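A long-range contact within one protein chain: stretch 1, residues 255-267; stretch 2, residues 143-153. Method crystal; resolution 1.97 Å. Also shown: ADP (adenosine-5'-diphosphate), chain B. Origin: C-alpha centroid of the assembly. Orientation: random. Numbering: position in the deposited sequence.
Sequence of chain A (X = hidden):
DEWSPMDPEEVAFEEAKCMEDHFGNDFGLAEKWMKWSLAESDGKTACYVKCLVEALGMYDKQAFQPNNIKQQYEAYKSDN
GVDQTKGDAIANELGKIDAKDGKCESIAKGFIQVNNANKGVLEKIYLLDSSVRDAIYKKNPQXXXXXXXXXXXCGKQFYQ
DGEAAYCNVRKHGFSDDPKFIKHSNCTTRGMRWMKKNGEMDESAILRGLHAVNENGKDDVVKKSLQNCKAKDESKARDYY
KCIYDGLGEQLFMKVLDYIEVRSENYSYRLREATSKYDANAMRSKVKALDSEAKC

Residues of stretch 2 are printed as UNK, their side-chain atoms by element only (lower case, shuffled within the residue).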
# COMPACT_ATOMS: atom_id res chain seq x y z
N VAL A 255 -3.00 8.91 -14.53
CA VAL A 255 -2.36 8.43 -13.30
C VAL A 255 -3.36 7.67 -12.44
O VAL A 255 -3.08 6.56 -11.98
CB VAL A 255 -1.73 9.61 -12.53
CG1 VAL A 255 -1.30 9.16 -11.14
CG2 VAL A 255 -0.55 10.18 -13.29
N LEU A 256 -4.53 8.27 -12.21
CA LEU A 256 -5.50 7.67 -11.30
C LEU A 256 -6.05 6.35 -11.84
O LEU A 256 -6.24 5.41 -11.06
CB LEU A 256 -6.64 8.66 -11.05
CG LEU A 256 -6.86 9.00 -9.58
CD1 LEU A 256 -5.61 9.65 -9.00
CD2 LEU A 256 -8.07 9.90 -9.41
N ASP A 257 -6.32 6.27 -13.14
CA ASP A 257 -6.82 5.02 -13.71
C ASP A 257 -5.86 3.87 -13.45
O ASP A 257 -6.29 2.77 -13.11
CB ASP A 257 -7.06 5.17 -15.21
CG ASP A 257 -8.28 6.02 -15.54
OD1 ASP A 257 -9.18 6.13 -14.68
OD2 ASP A 257 -8.33 6.57 -16.66
N TYR A 258 -4.56 4.11 -13.61
CA TYR A 258 -3.59 3.04 -13.40
C TYR A 258 -3.46 2.70 -11.92
O TYR A 258 -3.35 1.52 -11.56
CB TYR A 258 -2.25 3.43 -14.01
CG TYR A 258 -1.28 2.29 -14.16
CD1 TYR A 258 -1.71 1.04 -14.59
CD2 TYR A 258 0.07 2.46 -13.89
CE1 TYR A 258 -0.82 -0.01 -14.73
CE2 TYR A 258 0.96 1.42 -14.03
CZ TYR A 258 0.51 0.19 -14.45
OH TYR A 258 1.41 -0.85 -14.59
N ILE A 259 -3.47 3.71 -11.05
CA ILE A 259 -3.55 3.45 -9.61
C ILE A 259 -4.75 2.57 -9.29
O ILE A 259 -4.64 1.58 -8.55
CB ILE A 259 -3.60 4.77 -8.81
CG1 ILE A 259 -2.24 5.48 -8.86
CG2 ILE A 259 -4.02 4.50 -7.38
CD1 ILE A 259 -2.26 6.89 -8.29
N GLU A 260 -5.91 2.90 -9.86
CA GLU A 260 -7.12 2.14 -9.58
C GLU A 260 -6.96 0.68 -9.98
O GLU A 260 -7.29 -0.23 -9.20
CB GLU A 260 -8.32 2.75 -10.29
CG GLU A 260 -9.59 1.95 -10.06
CD GLU A 260 -10.86 2.72 -10.38
OE1 GLU A 260 -10.79 3.70 -11.15
OE2 GLU A 260 -11.91 2.34 -9.84
N VAL A 261 -6.46 0.43 -11.19
CA VAL A 261 -6.29 -0.94 -11.66
C VAL A 261 -5.35 -1.71 -10.74
O VAL A 261 -5.60 -2.87 -10.39
CB VAL A 261 -5.81 -0.96 -13.13
CG1 VAL A 261 -5.28 -2.34 -13.50
CG2 VAL A 261 -6.94 -0.56 -14.06
N ARG A 262 -4.25 -1.08 -10.32
CA ARG A 262 -3.28 -1.75 -9.47
C ARG A 262 -3.80 -1.98 -8.05
O ARG A 262 -3.32 -2.88 -7.37
CB ARG A 262 -1.98 -0.96 -9.42
CG ARG A 262 -1.26 -0.85 -10.76
CD ARG A 262 -0.53 0.49 -10.88
NE ARG A 262 0.46 0.69 -9.84
CZ ARG A 262 0.90 1.88 -9.44
NH1 ARG A 262 0.42 2.99 -9.98
NH2 ARG A 262 1.81 1.95 -8.48
N SER A 263 -4.77 -1.18 -7.60
CA SER A 263 -5.25 -1.27 -6.23
C SER A 263 -6.09 -2.51 -5.97
O SER A 263 -6.34 -2.82 -4.80
CB SER A 263 -6.05 -0.01 -5.85
OG SER A 263 -7.34 0.00 -6.45
N GLU A 264 -6.54 -3.21 -7.01
CA GLU A 264 -7.29 -4.44 -6.79
C GLU A 264 -6.38 -5.56 -6.29
O GLU A 264 -6.83 -6.46 -5.57
CB GLU A 264 -8.02 -4.86 -8.06
CG GLU A 264 -9.09 -3.88 -8.50
CD GLU A 264 -10.02 -4.46 -9.55
OE1 GLU A 264 -9.76 -5.58 -10.02
OE2 GLU A 264 -11.02 -3.79 -9.90
N ASN A 265 -5.10 -5.52 -6.65
CA ASN A 265 -4.12 -6.50 -6.18
C ASN A 265 -2.76 -5.82 -6.22
O ASN A 265 -2.21 -5.60 -7.30
CB ASN A 265 -4.14 -7.74 -7.06
CG ASN A 265 -3.29 -8.87 -6.50
OD1 ASN A 265 -2.17 -8.65 -6.04
ND2 ASN A 265 -3.83 -10.08 -6.53
N TYR A 266 -2.21 -5.51 -5.04
CA TYR A 266 -1.02 -4.68 -4.96
C TYR A 266 0.21 -5.31 -5.60
O TYR A 266 1.18 -4.61 -5.88
CB TYR A 266 -0.73 -4.31 -3.50
CG TYR A 266 -1.81 -3.48 -2.85
CD1 TYR A 266 -2.49 -2.50 -3.57
CD2 TYR A 266 -2.16 -3.68 -1.52
CE1 TYR A 266 -3.48 -1.74 -2.97
CE2 TYR A 266 -3.16 -2.93 -0.92
CZ TYR A 266 -3.81 -1.96 -1.66
OH TYR A 266 -4.80 -1.20 -1.07
N SER A 267 0.19 -6.62 -5.86
CA SER A 267 1.29 -7.31 -6.52
C SER A 267 1.22 -7.21 -8.04
O SER A 267 1.98 -7.91 -8.72
CB SER A 267 1.30 -8.79 -6.12
OG SER A 267 1.25 -8.93 -4.71
N UNK A 143 -12.44 -2.95 6.04
CA UNK A 143 -11.11 -3.00 5.44
C UNK A 143 -11.27 -3.34 3.97
O UNK A 143 -12.02 -4.26 3.62
c UNK A 143 -9.39 -4.82 8.43
c UNK A 143 -10.24 -3.83 7.66
c UNK A 143 -8.80 -4.00 5.61
c UNK A 143 -10.23 -4.05 6.15
N UNK A 144 -10.58 -2.60 3.10
CA UNK A 144 -10.63 -2.89 1.67
C UNK A 144 -9.94 -4.22 1.40
O UNK A 144 -8.72 -4.33 1.62
c UNK A 144 -10.12 -1.93 -0.63
c UNK A 144 -7.80 -2.01 -1.59
c UNK A 144 -9.94 -1.79 0.87
n UNK A 144 -7.99 -3.22 -2.44
c UNK A 144 -9.07 -1.19 -1.43
N UNK A 145 -10.65 -5.25 0.94
CA UNK A 145 -9.99 -6.53 0.67
C UNK A 145 -9.37 -6.54 -0.71
O UNK A 145 -9.53 -5.57 -1.46
c UNK A 145 -11.14 -7.53 0.77
c UNK A 145 -12.32 -6.75 0.24
c UNK A 145 -12.10 -5.30 0.64
N UNK A 146 -8.69 -7.62 -1.09
CA UNK A 146 -8.20 -7.68 -2.46
C UNK A 146 -9.36 -8.00 -3.40
O UNK A 146 -10.39 -8.54 -2.99
c UNK A 146 -6.15 -10.89 -3.36
n UNK A 146 -7.07 -13.07 -2.55
c UNK A 146 -7.41 -10.06 -3.11
c UNK A 146 -6.47 -12.34 -3.70
c UNK A 146 -7.05 -8.68 -2.60
N UNK A 147 -9.20 -7.62 -4.66
CA UNK A 147 -10.21 -7.86 -5.67
C UNK A 147 -11.16 -6.71 -5.94
O UNK A 147 -11.93 -6.77 -6.90
N UNK A 148 -11.12 -5.66 -5.12
CA UNK A 148 -11.92 -4.46 -5.34
C UNK A 148 -10.99 -3.26 -5.31
O UNK A 148 -10.06 -3.20 -4.49
c UNK A 148 -12.52 -4.19 -2.90
c UNK A 148 -13.07 -4.32 -4.32
c UNK A 148 -15.21 -3.04 -3.78
c UNK A 148 -13.97 -3.14 -4.66
N UNK A 149 -11.21 -2.30 -6.21
CA UNK A 149 -10.34 -1.14 -6.26
C UNK A 149 -10.63 -0.20 -5.09
O UNK A 149 -11.69 -0.26 -4.46
c UNK A 149 -10.49 -0.39 -7.59
o UNK A 149 -11.57 0.53 -7.57
N UNK A 150 -9.66 0.66 -4.79
CA UNK A 150 -9.83 1.60 -3.69
C UNK A 150 -10.94 2.60 -4.00
O UNK A 150 -11.71 2.99 -3.11
c UNK A 150 -9.05 2.64 -0.88
c UNK A 150 -7.92 2.99 -4.57
c UNK A 150 -8.66 3.28 -2.19
c UNK A 150 -8.49 2.29 -3.35
N UNK A 151 -11.06 3.00 -5.27
CA UNK A 151 -12.10 3.96 -5.64
C UNK A 151 -13.48 3.34 -5.55
O UNK A 151 -14.43 3.98 -5.10
c UNK A 151 -10.54 5.26 -7.16
c UNK A 151 -10.44 6.57 -6.74
c UNK A 151 -9.24 7.26 -6.83
c UNK A 151 -8.12 6.63 -7.34
c UNK A 151 -9.41 4.63 -7.66
c UNK A 151 -8.21 5.32 -7.76
c UNK A 151 -11.83 4.51 -7.04
N UNK A 152 -13.62 2.08 -5.99
CA UNK A 152 -14.91 1.40 -5.88
C UNK A 152 -15.25 1.11 -4.43
O UNK A 152 -16.40 1.27 -4.00
c UNK A 152 -19.81 -0.36 -7.13
c UNK A 152 -17.37 0.02 -7.09
n UNK A 152 -18.57 -0.82 -7.01
c UNK A 152 -16.14 -0.73 -6.62
n UNK A 152 -20.03 0.93 -7.34
n UNK A 152 -20.83 -1.20 -7.03
c UNK A 152 -14.88 0.12 -6.72
N UNK A 153 -14.25 0.70 -3.64
CA UNK A 153 -14.47 0.46 -2.22
C UNK A 153 -14.95 1.72 -1.52
O UNK A 153 -15.88 1.67 -0.70
c UNK A 153 -13.35 -0.39 -0.12
c UNK A 153 -13.19 -0.08 -1.57
c UNK A 153 -13.96 -1.56 0.29
c UNK A 153 -14.11 -1.85 1.64
c UNK A 153 -13.02 0.21 2.19
c UNK A 153 -12.88 0.49 0.85
c UNK A 153 -13.64 -0.96 2.58
PB ADP B . -2.94 -15.55 -2.62
O1B ADP B . -4.03 -16.34 -2.33
O2B ADP B . -2.02 -16.14 -3.51
O3B ADP B . -2.31 -15.13 -1.48
PA ADP B . -3.04 -13.98 -5.06
O1A ADP B . -3.94 -14.38 -6.18
O2A ADP B . -1.73 -14.46 -5.31
O3A ADP B . -3.51 -14.50 -3.68
O5' ADP B . -2.94 -12.56 -4.51
C5' ADP B . -2.18 -12.24 -3.36
C4' ADP B . -1.80 -10.78 -3.33
O4' ADP B . -2.81 -9.98 -2.77
C3' ADP B . -0.67 -10.37 -2.42
O3' ADP B . 0.58 -10.54 -3.00
C2' ADP B . -0.97 -8.93 -2.01
O2' ADP B . -0.19 -8.06 -2.72
C1' ADP B . -2.35 -8.72 -2.53
N9 ADP B . -3.26 -8.10 -1.62
C8 ADP B . -3.53 -8.54 -0.40
N7 ADP B . -4.40 -7.85 0.21
C5 ADP B . -4.74 -6.87 -0.64
C6 ADP B . -5.62 -5.80 -0.57
N6 ADP B . -6.36 -5.52 0.44
N1 ADP B . -5.70 -5.00 -1.61
C2 ADP B . -4.95 -5.23 -2.64
N3 ADP B . -4.12 -6.19 -2.82
C4 ADP B . -4.04 -7.01 -1.79
O HOH W 1 -13.04 -2.86 -8.42

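Position 143 carries four carbons, forked at the first, with one arm two carbons long; it is out of reach of stretch 1 and makes no contact. The carbon count and the unequal arms identify I143.

Position 144 has four carbons in a row ending in nitrogen, which makes it K144. Its chain curls (chi3 and chi4 both p), bringing NZ within 2.9 Å of S263 O, 3.0 Å of the backbone O of 145, 2.9 Å of the backbone O of 148 and 3.0 Å of ADP N1, all hydrogen bonds, the four acceptors sharing three protons. CE packs 3.2 Å from Y266 OH.

At 145, three carbons close a ring onto the backbone N, so this is P145; its CB points away from stretch 1.

Position 146 again shows four carbons and a terminal nitrogen: K146. The end of the chain leads away.

Position 147 has no side-chain atoms and is G147. Its phi/psi of 97/-10 would jam a CB against the carbonyl O of K146, so the backbone itself calls for glycine. G147 N donates to E264 O at 2.8 Å with a nearly straight angle of 173°.

Position 148, four carbons forked at the first with one two-carbon arm, is I148. It closes the type II turn begun at P145, and its CB points away.

Position 149 holds one carbon and one oxygen. That oxygen lies 2.9 Å from E260 OE2 and 3.0 Å from the backbone N of 152, which fits S149: OG donates to the carboxylate and accepts the capping bond at the helix start. A water accepts from S149 N (2.9 Å) and donates to E264 OE2 (2.7 Å).

Position 150 repeats the forked four-carbon pattern, hence I150. Its N donates to S263 OG (2.9 Å, 160°), while S263 OG donates to E260 O (2.8 Å).

Position 151 shows one carbon and a six-carbon ring without oxygen: F151. CZ reaches L256 CG at 3.5 Å, and CD2 reaches E260 CB at 3.4 Å.

Position 152 has three carbons, a nitrogen, then a carbon bearing two nitrogens: R152, whose end leads away.

Position 153, another carbon plus six-carbon ring, is F153, out of reach.

The contact buries 568 Å² and combines apolar packing with hydrogen bonds. F151 lies against the helix of stretch 1; the loop is fastened by hydrogen bonds from K144, G147 and S149, and I150, first in its helix, adds one. ADP joins both sides: K144 NZ donates to its N1, and Y266 N donates to its N3 (3.0 Å), with N1 over one face of the Y266 ring.

Stretch 2, residues 143-153: IKPKGISIFRF
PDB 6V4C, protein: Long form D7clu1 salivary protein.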